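Local structure of tryptophan synthase alpha-subunit (Pyrococcus furiosus, 1GEQ) at residues A[29-34]-A[240-245]; A[37-42]-A[61-66]; A[147-152]-A[183-188]. The protein catalyses, as the alpha subunit of tryptophan synthase, the aldol cleavage of indoleglycerol phosphate to indole and glyceraldehyde 3-phosphate, one step in making tryptophan. All coordinates share one frame; numbering follows the deposited sequence.

Interaction 1. Residues A[29-34]-A[240-245]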
# COMPACT_ATOMS: atom_id res chain seq x y z
N ASP A 29 2.25 14.15 -2.19
CA ASP A 29 1.82 14.37 -0.81
C ASP A 29 0.59 15.26 -0.62
O ASP A 29 -0.29 14.93 0.16
CB ASP A 29 2.97 14.92 0.02
CG ASP A 29 2.73 14.78 1.51
OD1 ASP A 29 3.24 15.62 2.28
OD2 ASP A 29 2.03 13.83 1.91
N GLU A 30 0.52 16.38 -1.33
CA GLU A 30 -0.62 17.29 -1.16
C GLU A 30 -1.96 16.70 -1.58
O GLU A 30 -3.00 17.27 -1.27
CB GLU A 30 -0.40 18.60 -1.92
CG GLU A 30 -0.26 18.45 -3.42
CD GLU A 30 -0.36 19.79 -4.13
OE1 GLU A 30 0.46 20.06 -5.03
OE2 GLU A 30 -1.28 20.58 -3.80
N TYR A 31 -1.96 15.57 -2.27
CA TYR A 31 -3.21 14.95 -2.70
C TYR A 31 -3.51 13.68 -1.92
O TYR A 31 -4.62 13.16 -1.98
CB TYR A 31 -3.18 14.57 -4.18
CG TYR A 31 -2.73 15.63 -5.15
CD1 TYR A 31 -1.43 15.64 -5.65
CD2 TYR A 31 -3.63 16.59 -5.62
CE1 TYR A 31 -1.03 16.57 -6.60
CE2 TYR A 31 -3.23 17.53 -6.57
CZ TYR A 31 -1.93 17.51 -7.06
OH TYR A 31 -1.54 18.42 -8.01
N ALA A 32 -2.51 13.18 -1.19
CA ALA A 32 -2.64 11.92 -0.46
C ALA A 32 -3.16 11.97 0.97
O ALA A 32 -2.83 12.87 1.74
CB ALA A 32 -1.29 11.21 -0.47
N GLY A 33 -3.98 10.97 1.31
CA GLY A 33 -4.52 10.87 2.66
C GLY A 33 -3.60 9.92 3.41
O GLY A 33 -3.53 9.93 4.63
N ALA A 34 -2.90 9.09 2.64
CA ALA A 34 -1.95 8.13 3.17
C ALA A 34 -1.13 7.63 1.98
O ALA A 34 -1.52 7.81 0.83
CB ALA A 34 -2.66 6.96 3.84
N LYS A 240 -0.66 14.98 -12.64
CA LYS A 240 -1.77 15.14 -13.58
C LYS A 240 -2.73 13.96 -13.52
O LYS A 240 -3.94 14.14 -13.64
CB LYS A 240 -1.23 15.31 -15.00
CG LYS A 240 -0.71 16.72 -15.26
CD LYS A 240 -1.86 17.70 -15.38
CE LYS A 240 -2.47 17.64 -16.78
NZ LYS A 240 -3.91 18.03 -16.79
N LYS A 241 -2.21 12.76 -13.31
CA LYS A 241 -3.06 11.58 -13.23
C LYS A 241 -3.87 11.58 -11.93
O LYS A 241 -5.06 11.27 -11.94
CB LYS A 241 -2.21 10.31 -13.35
CG LYS A 241 -2.97 9.02 -13.10
CD LYS A 241 -4.31 8.96 -13.82
CE LYS A 241 -4.23 8.30 -15.19
NZ LYS A 241 -5.58 7.81 -15.61
N VAL A 242 -3.24 11.93 -10.82
CA VAL A 242 -3.95 11.98 -9.54
C VAL A 242 -5.00 13.08 -9.63
O VAL A 242 -6.12 12.94 -9.14
CB VAL A 242 -2.98 12.26 -8.36
CG1 VAL A 242 -3.77 12.50 -7.08
CG2 VAL A 242 -2.03 11.09 -8.18
N GLU A 243 -4.64 14.19 -10.27
CA GLU A 243 -5.58 15.29 -10.42
C GLU A 243 -6.81 14.83 -11.17
O GLU A 243 -7.94 15.14 -10.77
CB GLU A 243 -4.91 16.46 -11.14
CG GLU A 243 -4.41 17.53 -10.20
CD GLU A 243 -3.54 18.57 -10.88
OE1 GLU A 243 -3.85 18.96 -12.03
OE2 GLU A 243 -2.54 19.00 -10.26
N GLU A 244 -6.60 14.09 -12.25
CA GLU A 244 -7.71 13.58 -13.04
C GLU A 244 -8.60 12.67 -12.19
O GLU A 244 -9.83 12.74 -12.25
CB GLU A 244 -7.18 12.79 -14.24
CG GLU A 244 -8.24 11.96 -14.96
CD GLU A 244 -7.63 10.88 -15.85
OE1 GLU A 244 -8.36 9.97 -16.28
OE2 GLU A 244 -6.41 10.96 -16.11
N LEU A 245 -7.97 11.81 -11.39
CA LEU A 245 -8.72 10.90 -10.55
C LEU A 245 -9.48 11.63 -9.44
O LEU A 245 -10.50 11.15 -8.96
CB LEU A 245 -7.78 9.85 -9.95
CG LEU A 245 -7.14 8.93 -10.99
CD1 LEU A 245 -6.18 7.97 -10.31
CD2 LEU A 245 -8.23 8.17 -11.73

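Interaction 2. Residues A[37-42]-A[61-66]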
# COMPACT_ATOMS: atom_id res chain seq x y z
N LEU A 37 4.14 2.38 0.50
CA LEU A 37 5.46 2.28 -0.11
C LEU A 37 5.83 0.81 -0.17
O LEU A 37 5.98 0.15 0.86
CB LEU A 37 6.49 3.04 0.73
CG LEU A 37 7.92 3.12 0.17
CD1 LEU A 37 7.93 3.86 -1.15
CD2 LEU A 37 8.83 3.82 1.18
N GLY A 38 5.98 0.29 -1.39
CA GLY A 38 6.30 -1.12 -1.54
C GLY A 38 7.78 -1.46 -1.61
O GLY A 38 8.56 -0.80 -2.30
N ILE A 39 8.15 -2.49 -0.87
CA ILE A 39 9.52 -2.97 -0.83
C ILE A 39 9.66 -4.06 -1.89
O ILE A 39 8.97 -5.09 -1.83
CB ILE A 39 9.86 -3.58 0.54
CG1 ILE A 39 9.83 -2.48 1.61
CG2 ILE A 39 11.23 -4.26 0.50
CD1 ILE A 39 10.11 -2.98 3.00
N PRO A 40 10.55 -3.85 -2.87
CA PRO A 40 10.83 -4.77 -3.98
C PRO A 40 11.15 -6.18 -3.50
O PRO A 40 11.86 -6.37 -2.52
CB PRO A 40 12.02 -4.13 -4.68
CG PRO A 40 11.84 -2.67 -4.40
CD PRO A 40 11.41 -2.65 -2.96
N PHE A 41 10.64 -7.17 -4.23
CA PHE A 41 10.88 -8.56 -3.91
C PHE A 41 11.04 -9.34 -5.22
O PHE A 41 10.34 -9.06 -6.19
CB PHE A 41 9.73 -9.13 -3.09
CG PHE A 41 9.93 -10.55 -2.67
CD1 PHE A 41 11.09 -10.93 -2.01
CD2 PHE A 41 8.96 -11.51 -2.94
CE1 PHE A 41 11.31 -12.26 -1.64
CE2 PHE A 41 9.16 -12.84 -2.57
CZ PHE A 41 10.34 -13.21 -1.91
N SER A 42 11.95 -10.31 -5.24
CA SER A 42 12.21 -11.08 -6.45
C SER A 42 11.05 -11.93 -6.96
O SER A 42 10.98 -12.23 -8.15
CB SER A 42 13.45 -11.97 -6.25
OG SER A 42 13.28 -12.82 -5.13
N ASN A 61 17.90 -2.08 -10.88
CA ASN A 61 18.65 -0.84 -10.68
C ASN A 61 19.45 -0.89 -9.38
O ASN A 61 20.08 0.09 -8.99
CB ASN A 61 17.70 0.36 -10.69
CG ASN A 61 17.08 0.60 -12.06
OD1 ASN A 61 16.23 1.48 -12.23
ND2 ASN A 61 17.51 -0.18 -13.05
N GLY A 62 19.43 -2.04 -8.72
CA GLY A 62 20.20 -2.21 -7.49
C GLY A 62 19.63 -1.65 -6.20
O GLY A 62 20.34 -0.98 -5.45
N PHE A 63 18.37 -1.92 -5.92
CA PHE A 63 17.76 -1.43 -4.69
C PHE A 63 18.20 -2.25 -3.49
O PHE A 63 18.41 -3.46 -3.58
CB PHE A 63 16.23 -1.45 -4.81
CG PHE A 63 15.53 -1.14 -3.52
CD1 PHE A 63 15.10 -2.16 -2.68
CD2 PHE A 63 15.33 0.18 -3.13
CE1 PHE A 63 14.48 -1.87 -1.47
CE2 PHE A 63 14.71 0.48 -1.92
CZ PHE A 63 14.29 -0.55 -1.09
N LYS A 64 18.34 -1.58 -2.35
CA LYS A 64 18.75 -2.22 -1.11
C LYS A 64 17.67 -2.00 -0.07
O LYS A 64 17.13 -0.91 0.05
CB LYS A 64 20.09 -1.63 -0.64
CG LYS A 64 21.26 -2.58 -0.78
CD LYS A 64 21.24 -3.29 -2.13
CE LYS A 64 22.27 -4.42 -2.18
NZ LYS A 64 21.95 -5.42 -3.23
N LEU A 65 17.36 -3.06 0.68
CA LEU A 65 16.32 -3.00 1.71
C LEU A 65 16.33 -1.74 2.56
O LEU A 65 15.30 -1.07 2.68
CB LEU A 65 16.43 -4.21 2.65
CG LEU A 65 15.37 -4.24 3.75
CD1 LEU A 65 14.02 -4.58 3.15
CD2 LEU A 65 15.75 -5.26 4.82
N ARG A 66 17.48 -1.43 3.15
CA ARG A 66 17.61 -0.26 4.01
C ARG A 66 17.31 1.06 3.32
O ARG A 66 16.97 2.05 3.98
CB ARG A 66 19.01 -0.24 4.63
CG ARG A 66 19.34 -1.50 5.42
CD ARG A 66 19.61 -1.22 6.90
NE ARG A 66 18.77 -2.03 7.78
CZ ARG A 66 18.74 -3.36 7.78
NH1 ARG A 66 19.50 -4.05 6.95
NH2 ARG A 66 17.93 -4.00 8.62

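Interaction 3. Residues A[147-152]-A[183-188]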
# COMPACT_ATOMS: atom_id res chain seq x y z
N GLU A 147 -16.53 -14.96 7.66
CA GLU A 147 -15.94 -15.35 8.93
C GLU A 147 -14.48 -14.93 9.03
O GLU A 147 -14.04 -14.48 10.09
CB GLU A 147 -16.05 -16.86 9.13
CG GLU A 147 -17.42 -17.43 8.77
CD GLU A 147 -17.59 -17.56 7.28
OE1 GLU A 147 -16.86 -18.36 6.67
OE2 GLU A 147 -18.45 -16.86 6.70
N ARG A 148 -13.73 -15.08 7.94
CA ARG A 148 -12.32 -14.70 7.96
C ARG A 148 -12.17 -13.17 7.96
O ARG A 148 -11.22 -12.65 8.53
CB ARG A 148 -11.58 -15.30 6.76
CG ARG A 148 -10.08 -15.46 7.01
CD ARG A 148 -9.30 -15.80 5.74
NE ARG A 148 -9.86 -16.93 4.98
CZ ARG A 148 -9.90 -18.19 5.41
NH1 ARG A 148 -9.43 -18.51 6.61
NH2 ARG A 148 -10.42 -19.13 4.63
N LEU A 149 -13.07 -12.46 7.29
CA LEU A 149 -13.01 -11.00 7.28
C LEU A 149 -13.12 -10.48 8.72
O LEU A 149 -12.47 -9.51 9.09
CB LEU A 149 -14.15 -10.42 6.44
CG LEU A 149 -13.83 -10.10 4.97
CD1 LEU A 149 -15.10 -9.70 4.24
CD2 LEU A 149 -12.79 -8.99 4.89
N LYS A 150 -13.95 -11.14 9.53
CA LYS A 150 -14.15 -10.73 10.91
C LYS A 150 -12.86 -10.92 11.71
O LYS A 150 -12.47 -10.05 12.49
CB LYS A 150 -15.26 -11.55 11.57
CG LYS A 150 -16.56 -11.56 10.81
CD LYS A 150 -17.62 -12.32 11.58
CE LYS A 150 -18.60 -12.96 10.62
NZ LYS A 150 -19.16 -11.98 9.65
N VAL A 151 -12.22 -12.06 11.52
CA VAL A 151 -10.97 -12.34 12.23
C VAL A 151 -9.92 -11.31 11.86
O VAL A 151 -9.24 -10.75 12.72
CB VAL A 151 -10.44 -13.75 11.91
CG1 VAL A 151 -9.07 -13.95 12.54
CG2 VAL A 151 -11.43 -14.80 12.43
N ILE A 152 -9.80 -11.06 10.56
CA ILE A 152 -8.84 -10.08 10.07
C ILE A 152 -9.12 -8.71 10.67
O ILE A 152 -8.20 -8.02 11.12
CB ILE A 152 -8.90 -9.97 8.53
CG1 ILE A 152 -8.26 -11.22 7.92
CG2 ILE A 152 -8.18 -8.72 8.05
CD1 ILE A 152 -8.60 -11.42 6.46
N LEU A 183 -16.33 -5.49 -1.25
CA LEU A 183 -16.46 -4.21 -0.55
C LEU A 183 -17.77 -4.16 0.25
O LEU A 183 -17.78 -3.77 1.41
CB LEU A 183 -16.41 -3.06 -1.55
CG LEU A 183 -16.69 -1.64 -1.01
CD1 LEU A 183 -15.74 -1.30 0.13
CD2 LEU A 183 -16.55 -0.66 -2.16
N ARG A 184 -18.87 -4.56 -0.38
CA ARG A 184 -20.17 -4.56 0.27
C ARG A 184 -20.12 -5.40 1.55
O ARG A 184 -20.54 -4.95 2.61
CB ARG A 184 -21.24 -5.14 -0.66
CG ARG A 184 -22.66 -4.94 -0.15
CD ARG A 184 -23.66 -5.90 -0.79
NE ARG A 184 -23.51 -7.26 -0.26
CZ ARG A 184 -23.05 -8.30 -0.96
NH1 ARG A 184 -22.68 -8.14 -2.23
NH2 ARG A 184 -22.95 -9.49 -0.39
N ARG A 185 -19.60 -6.62 1.42
CA ARG A 185 -19.47 -7.54 2.54
C ARG A 185 -18.58 -6.95 3.63
O ARG A 185 -18.91 -7.02 4.82
CB ARG A 185 -18.89 -8.88 2.05
CG ARG A 185 -19.92 -9.82 1.45
CD ARG A 185 -19.31 -10.83 0.49
NE ARG A 185 -18.07 -11.41 1.00
CZ ARG A 185 -17.02 -11.70 0.24
NH1 ARG A 185 -17.05 -11.47 -1.06
NH2 ARG A 185 -15.95 -12.23 0.78
N ALA A 186 -17.46 -6.36 3.23
CA ALA A 186 -16.54 -5.79 4.19
C ALA A 186 -17.16 -4.66 5.03
O ALA A 186 -16.98 -4.62 6.24
CB ALA A 186 -15.29 -5.28 3.48
N LYS A 187 -17.89 -3.76 4.39
CA LYS A 187 -18.52 -2.64 5.09
C LYS A 187 -19.57 -3.13 6.08
O LYS A 187 -19.90 -2.43 7.04
CB LYS A 187 -19.16 -1.65 4.10
CG LYS A 187 -18.17 -0.96 3.15
CD LYS A 187 -16.91 -0.46 3.88
CE LYS A 187 -17.25 0.36 5.12
NZ LYS A 187 -17.60 1.78 4.86
N ARG A 188 -20.06 -4.34 5.87
CA ARG A 188 -21.06 -4.93 6.75
C ARG A 188 -20.43 -5.58 7.97
O ARG A 188 -21.08 -5.77 9.00
CB ARG A 188 -21.85 -5.99 5.98
CG ARG A 188 -23.10 -6.47 6.68
CD ARG A 188 -23.67 -7.69 5.97
NE ARG A 188 -23.06 -8.93 6.44
CZ ARG A 188 -22.41 -9.79 5.67
NH1 ARG A 188 -22.28 -9.57 4.37
NH2 ARG A 188 -21.90 -10.90 6.19

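Interaction 1. Residues A[29-34]-A[240-245]
The phenol of Y31 gives its proton to the carboxylate of E243 in a short hydrogen bond, 2.5 Å from OH to OE2. OE2 accepts with its anti lone pair, the one directed away from OE1, and the carboxylate plane is turned 54° from that of the ring, so the two flat groups neither stack nor share a plane. The chain of E243 is extended beyond CG, which carries the acid to the end of the ring and also lays CG 3.8 Å from Y31 CE2.

Near its base the tyrosine side chain makes apolar contact. V242 CG1 rests 3.6 Å from Y31 CB and 3.8 Å from Y31 CG. With chi1 at -50°, Y31 CG lies anti to its own carbonyl carbon, and the ring swings out over the neighbouring helix. A tyrosine suits this place because it is greasy at its base and polar at its end, and it meets a valine and then a glutamate one residue further on. Within its own segment, E30 CG lies 3.7 Å above one face of the ring, near the rim. E30 OE1 and E243 OE2 stay 6.1 Å apart, a separation at which the mutual repulsion of the two carboxylates is likely to be modest.

This contact joins the C-terminal helix 235-246 of the TIM barrel to the loop that leads from helix 18-28 into strand 35-38, a piece of packing away from the catalytic acids. D29 fastens the loop on another side through hydrogen bonds to S79 and T81, and Y31 also touches K239 and L246 of the terminal helix. Beneath, V242 reaches L7 of strand 6-12 and L223 of helix 221-230.

Interaction 2. Residues A[37-42]-A[61-66]
P40 presses its ring onto one face of F63 at the C-terminal end of strand 35-38, where this TIM barrel carries its catalytic side. The proline is the bump and the phenyl face is the flat bed for it: P40 CG lies 4.1 Å from the centroid of the F63 ring, 27° off the normal, a CH-pi contact. P40 CD sits beside it, 3.5 Å from F63 CE1, while the two side chains cross at about a right angle. Proline fits well here, since its compact ring offers a ridge of polarised C-H groups to the aromatic cloud.

F63 CG is anti to the backbone N (chi1 172°), an orientation that sends the ring inward from the linker between helices 49-60 and 65-76. Just before it, G62 closes helix 49-60 in a Schellman motif, where a side chain would jam against the carbonyl O of N61, so glycine is called for. P40 also touches A58 and L59 of helix 49-60, and F63 touches A13 and A68. Were F63 replaced by an alanine, P40 would probably lose the aromatic face it lies on and a gap would open between strand end and linker.

The proton acceptors E36 and D47 lie about 10 Å away, measured from the side chains of I39 and P40 respectively, so the contact is packing close to the active site, with neither acid in it. A second bump completes the fit: the methyl CG2 of I39 approaches the F63 ring, 4.5 Å from F63 CE1, and meets the branch CD1 of L65 at 3.9 Å.

Interaction 3. Residues A[147-152]-A[183-188]
L149 reaches towards A186 and R185 with an unusual first torsion, chi1 -94°, well away from the staggered value near -60°, followed by an extended second one, chi2 173°. Together they carry the methyl CD1 across to the next helix, where it lies 4.2 Å from A186 CA and 4.5 Å from A186 CB. These are loose van der Waals distances. An alanine suits the receiving position because its small side chain lets the leucine methyl come up to the helix backbone itself.

The same methyl also meets the end of R185, with L149 CD1 4.4 Å from NH2 and oblique to the guanidinium. The arginine's charge is spent outside the two segments: NH1 forms a salt bridge with D181, one turn back on its own helix, and NE makes a weak, long ion pair with D146. The salt bridge to D181 holds the guanidinium where NH2 can touch the leucine methyl.

Towards the surface the contact becomes electrostatic. K150 NZ and R188 NH2 come within 4.5 Å; R188 NH2 is salt-bridged to D146, which is likely to ease the closeness of the two positive groups. D146 thus links helix 146-155 to its neighbour by a salt bridge to R188 and the weaker ion pair to R185.

The two helices follow successive strands of the barrel, 135-140 and 159-163, and stand side by side in its outer ring. L149 lies between the two helices and also rests on T144 and on A140 of the first strand, while A186 leans on L162 of the second.

Overall arrangement
All three contacts belong to one barrel, but they join different layers. Interaction 2 is buried and wholly apolar, set at a strand's catalytic end. Interaction 3 is also buried at its leucine and alanine, yet it joins two outer helices and grades into charged groups at the surface. Interaction 1 is partly buried and is the one of the three with a hydrogen bond between its segments; it brings the chain's final helix against an early loop and so encloses the other two along the sequence. Interactions 1 and 2 sit at the two ends of strand 35-38, their centres 24 Å apart, whereas interactions 2 and 3 lie on opposite sides of the chain's centre.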